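Local coordinates for protein ASCH domain (Vibrio cholerae TMA 21, PDB 3S9X) that is of unknown function but carries an ASCH domain of the PUA clan, consistent with a role in binding RNA, at residues L72-G77 with V150-K155. Sequence-based numbering, arbitrary orientation.
Sequences LMPQVG and VLEHFK
The backbones of the loop 72-77 and the strand segment 150-155 come nearest at Pro74 and Glu152, whose CA atoms are 7.6 Å apart, so they stay well separated and side chains bridge the gap. The pyrrolidine ring does most of the work. Pro74 CG sits 3.8 Å from Val150 CG1, the CG corner of the ring and the valine methyl pointing toward each other. Pro74 CG also lies 3.4 Å from Glu152 OE2, while Pro74 CB is 3.5 Å from the carboxylate carbon CD of Glu152. The Glu152 chain runs across the ring at about a right angle and, extended beyond CG (chi2 168°), carries the carboxylate out to the CB-CG bond of Pro74. One residue earlier, Met73, modelled as selenomethionine, touches the other branch of Val150: Met73 SE is 3.8 Å from Val150 CG2. Its CB points past the strand, but bends at chi2 (-81°) and chi3 (-69°) turn the chain and bring SE and CE in beside the valine, Met73 CE lying 4.1 Å from both CG1 and CG2 of Val150. Tyr66 of helix 64-67 touches Met73, Pro74 and Val150, joining that helix to the cluster. The strand is hydrogen-bonded within the sheet between strands 89-102 and 58-62, and Gly77 of the loop makes a backbone hydrogen bond to Ile95 of strand 89-102. Between 72-77 and 150-155 themselves the contact is van der Waals alone, and the Glu152 carboxylate meets carbon here, its charge gaining no polar partner from the loop.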
ATOM      1  N   LEU A  72      -3.747  -8.924  -9.614  1.00 21.04           N
ATOM      2  CA  LEU A  72      -2.499  -8.546 -10.265  1.00 21.18           C
ATOM      3  C   LEU A  72      -1.434  -8.137  -9.249  1.00 18.68           C
ATOM      4  O   LEU A  72      -1.692  -7.370  -8.293  1.00 20.33           O
ATOM      5  CB  LEU A  72      -2.701  -7.381 -11.269  1.00 23.74           C
ATOM      6  CG  LEU A  72      -3.677  -7.570 -12.421  1.00 29.47           C
ATOM      7  CD1 LEU A  72      -3.635  -6.464 -13.521  1.00 37.14           C
ATOM      8  CD2 LEU A  72      -3.474  -8.983 -13.030  1.00 31.51           C
HETATM    9  N   MSE A  73      -0.232  -8.660  -9.455  1.00 17.04           N
HETATM   10  CA  MSE A  73       0.861  -8.253  -8.566  1.00 15.70           C
HETATM   11  C   MSE A  73       1.138  -6.754  -8.628  1.00 15.41           C
HETATM   12  O   MSE A  73       1.043  -6.129  -9.689  1.00 16.39           O
HETATM   13  CB  MSE A  73       2.155  -8.983  -8.908  1.00 16.46           C
HETATM   14  CG  MSE A  73       2.131 -10.426  -8.380  1.00 18.62           C
HETATM   15 SE   MSE A  73       2.553 -10.597  -6.600  1.00 15.11          SE
HETATM   16  CE  MSE A  73       4.417 -10.130  -6.700  1.00 14.64           C
ATOM     17  N   PRO A  74       1.514  -6.180  -7.495  1.00 15.28           N
ATOM     18  CA  PRO A  74       2.016  -4.806  -7.516  1.00 14.13           C
ATOM     19  C   PRO A  74       3.273  -4.693  -8.374  1.00 12.91           C
ATOM     20  O   PRO A  74       4.050  -5.646  -8.424  1.00 14.39           O
ATOM     21  CB  PRO A  74       2.284  -4.509  -6.066  1.00 15.05           C
ATOM     22  CG  PRO A  74       2.637  -5.721  -5.499  1.00 15.68           C
ATOM     23  CD  PRO A  74       1.667  -6.776  -6.171  1.00 15.80           C
ATOM     24  N   GLN A  75       3.437  -3.554  -9.028  1.00 13.24           N
ATOM     25  CA  GLN A  75       4.535  -3.304  -9.938  1.00 13.33           C
ATOM     26  C   GLN A  75       5.330  -2.086  -9.513  1.00 11.14           C
ATOM     27  O   GLN A  75       4.772  -1.043  -9.161  1.00 10.80           O
ATOM     28  CB  GLN A  75       4.014  -2.880 -11.356  1.00 17.64           C
ATOM     29  CG  GLN A  75       3.591  -3.829 -12.253  1.00 22.49           C
ATOM     30  CD  GLN A  75       2.798  -3.252 -13.410  1.00 16.96           C
ATOM     31  OE1 GLN A  75       3.035  -2.102 -13.979  1.00 14.59           O
ATOM     32  NE2 GLN A  75       1.851  -4.056 -13.844  1.00 25.31           N
ATOM     33  N   VAL A  76       6.647  -2.190  -9.609  1.00 11.66           N
ATOM     34  CA  VAL A  76       7.514  -1.051  -9.551  1.00 10.31           C
ATOM     35  C   VAL A  76       7.033   0.032 -10.504  1.00 10.83           C
ATOM     36  O   VAL A  76       6.677  -0.281 -11.651  1.00 12.09           O
ATOM     37  CB  VAL A  76       9.001  -1.436  -9.738  1.00 11.83           C
ATOM     38  CG1 VAL A  76       9.899  -0.254  -9.880  1.00 13.10           C
ATOM     39  CG2 VAL A  76       9.464  -2.363  -8.576  1.00 14.81           C
ATOM     40  N   GLY A  77       6.999   1.277 -10.027  1.00  9.92           N
ATOM     41  CA  GLY A  77       6.593   2.407 -10.842  1.00  8.73           C
ATOM     42  C   GLY A  77       5.092   2.717 -10.798  1.00  9.91           C
ATOM     43  O   GLY A  77       4.623   3.777 -11.303  1.00 10.23           O
ATOM     44  N   VAL A 150       3.614 -10.513   0.118  1.00 10.55           N
ATOM     45  CA  VAL A 150       4.212  -9.620  -0.842  1.00 10.31           C
ATOM     46  C   VAL A 150       4.525  -8.306  -0.157  1.00  9.85           C
ATOM     47  O   VAL A 150       3.629  -7.667   0.423  1.00 10.37           O
ATOM     48  CB  VAL A 150       3.333  -9.422  -2.110  1.00 11.18           C
ATOM     49  CG1 VAL A 150       3.890  -8.339  -3.054  1.00 13.16           C
ATOM     50  CG2 VAL A 150       3.107 -10.767  -2.840  1.00 12.69           C
ATOM     51  N   LEU A 151       5.802  -7.939  -0.203  1.00  9.27           N
ATOM     52  CA  LEU A 151       6.326  -6.702   0.437  1.00  9.62           C
ATOM     53  C   LEU A 151       6.443  -5.653  -0.638  1.00  9.90           C
ATOM     54  O   LEU A 151       7.047  -5.900  -1.709  1.00 11.70           O
ATOM     55  CB  LEU A 151       7.698  -6.960   0.994  1.00  9.37           C
ATOM     56  CG  LEU A 151       7.831  -8.182   1.965  1.00 10.90           C
ATOM     57  CD1 LEU A 151       9.246  -8.158   2.568  1.00 13.83           C
ATOM     58  CD2 LEU A 151       6.784  -8.266   3.077  1.00 12.14           C
ATOM     59  N   GLU A 152       5.915  -4.451  -0.362  1.00  9.35           N
ATOM     60  CA  GLU A 152       6.055  -3.300  -1.260  1.00  9.93           C
ATOM     61  C   GLU A 152       6.746  -2.153  -0.525  1.00  9.77           C
ATOM     62  O   GLU A 152       6.439  -1.899   0.659  1.00 12.81           O
ATOM     63  CB  GLU A 152       4.693  -2.800  -1.723  1.00 11.83           C
ATOM     64  CG  GLU A 152       3.941  -3.793  -2.514  1.00 13.60           C
ATOM     65  CD  GLU A 152       2.449  -3.387  -2.737  1.00 13.51           C
ATOM     66  OE1 GLU A 152       2.255  -2.254  -3.166  1.00 18.39           O
ATOM     67  OE2 GLU A 152       1.599  -4.275  -2.557  1.00 20.56           O
ATOM     68  N   HIS A 153       7.736  -1.544  -1.157  1.00  9.67           N
ATOM     69  CA  HIS A 153       8.304  -0.306  -0.676  1.00  8.81           C
ATOM     70  C   HIS A 153       7.873   0.815  -1.618  1.00  8.23           C
ATOM     71  O   HIS A 153       7.673   0.576  -2.832  1.00  9.45           O
ATOM     72  CB  HIS A 153       9.801  -0.376  -0.581  1.00 11.11           C
ATOM     73  CG  HIS A 153      10.310  -1.237   0.529  1.00 11.47           C
ATOM     74  ND1 HIS A 153      10.306  -2.599   0.498  1.00 14.89           N
ATOM     75  CD2 HIS A 153      10.875  -0.886   1.693  1.00 12.89           C
ATOM     76  CE1 HIS A 153      10.864  -3.053   1.617  1.00 14.96           C
ATOM     77  NE2 HIS A 153      11.164  -2.042   2.381  1.00 16.75           N
ATOM     78  N   PHE A 154       7.769   2.032  -1.119  1.00  8.38           N
ATOM     79  CA  PHE A 154       7.271   3.130  -1.909  1.00  8.04           C
ATOM     80  C   PHE A 154       7.805   4.483  -1.344  1.00  7.82           C
ATOM     81  O   PHE A 154       8.310   4.529  -0.226  1.00  9.67           O
ATOM     82  CB  PHE A 154       5.736   3.101  -2.038  1.00  8.60           C
ATOM     83  CG  PHE A 154       5.037   3.016  -0.718  1.00  8.94           C
ATOM     84  CD1 PHE A 154       4.975   4.067   0.167  1.00  9.36           C
ATOM     85  CD2 PHE A 154       4.448   1.805  -0.328  1.00  8.64           C
ATOM     86  CE1 PHE A 154       4.258   3.928   1.384  1.00  8.84           C
ATOM     87  CE2 PHE A 154       3.790   1.671   0.870  1.00  9.95           C
ATOM     88  CZ  PHE A 154       3.675   2.764   1.712  1.00 10.60           C
ATOM     89  N   LYS A 155       7.594   5.512  -2.157  1.00  8.27           N
ATOM     90  CA  LYS A 155       8.015   6.853  -1.819  1.00  9.01           C
ATOM     91  C   LYS A 155       6.928   7.830  -2.182  1.00  8.35           C
ATOM     92  O   LYS A 155       6.240   7.635  -3.179  1.00  8.52           O
ATOM     93  CB  LYS A 155       9.309   7.218  -2.501  1.00 10.15           C
ATOM     94  CG  LYS A 155       9.223   7.347  -3.987  1.00 11.56           C
ATOM     95  CD  LYS A 155      10.521   7.650  -4.727  1.00 16.12           C
ATOM     96  CE  LYS A 155      10.372   7.721  -6.226  1.00 18.19           C
ATOM     97  NZ  LYS A 155      11.691   7.955  -6.912  1.00 26.96           N
TER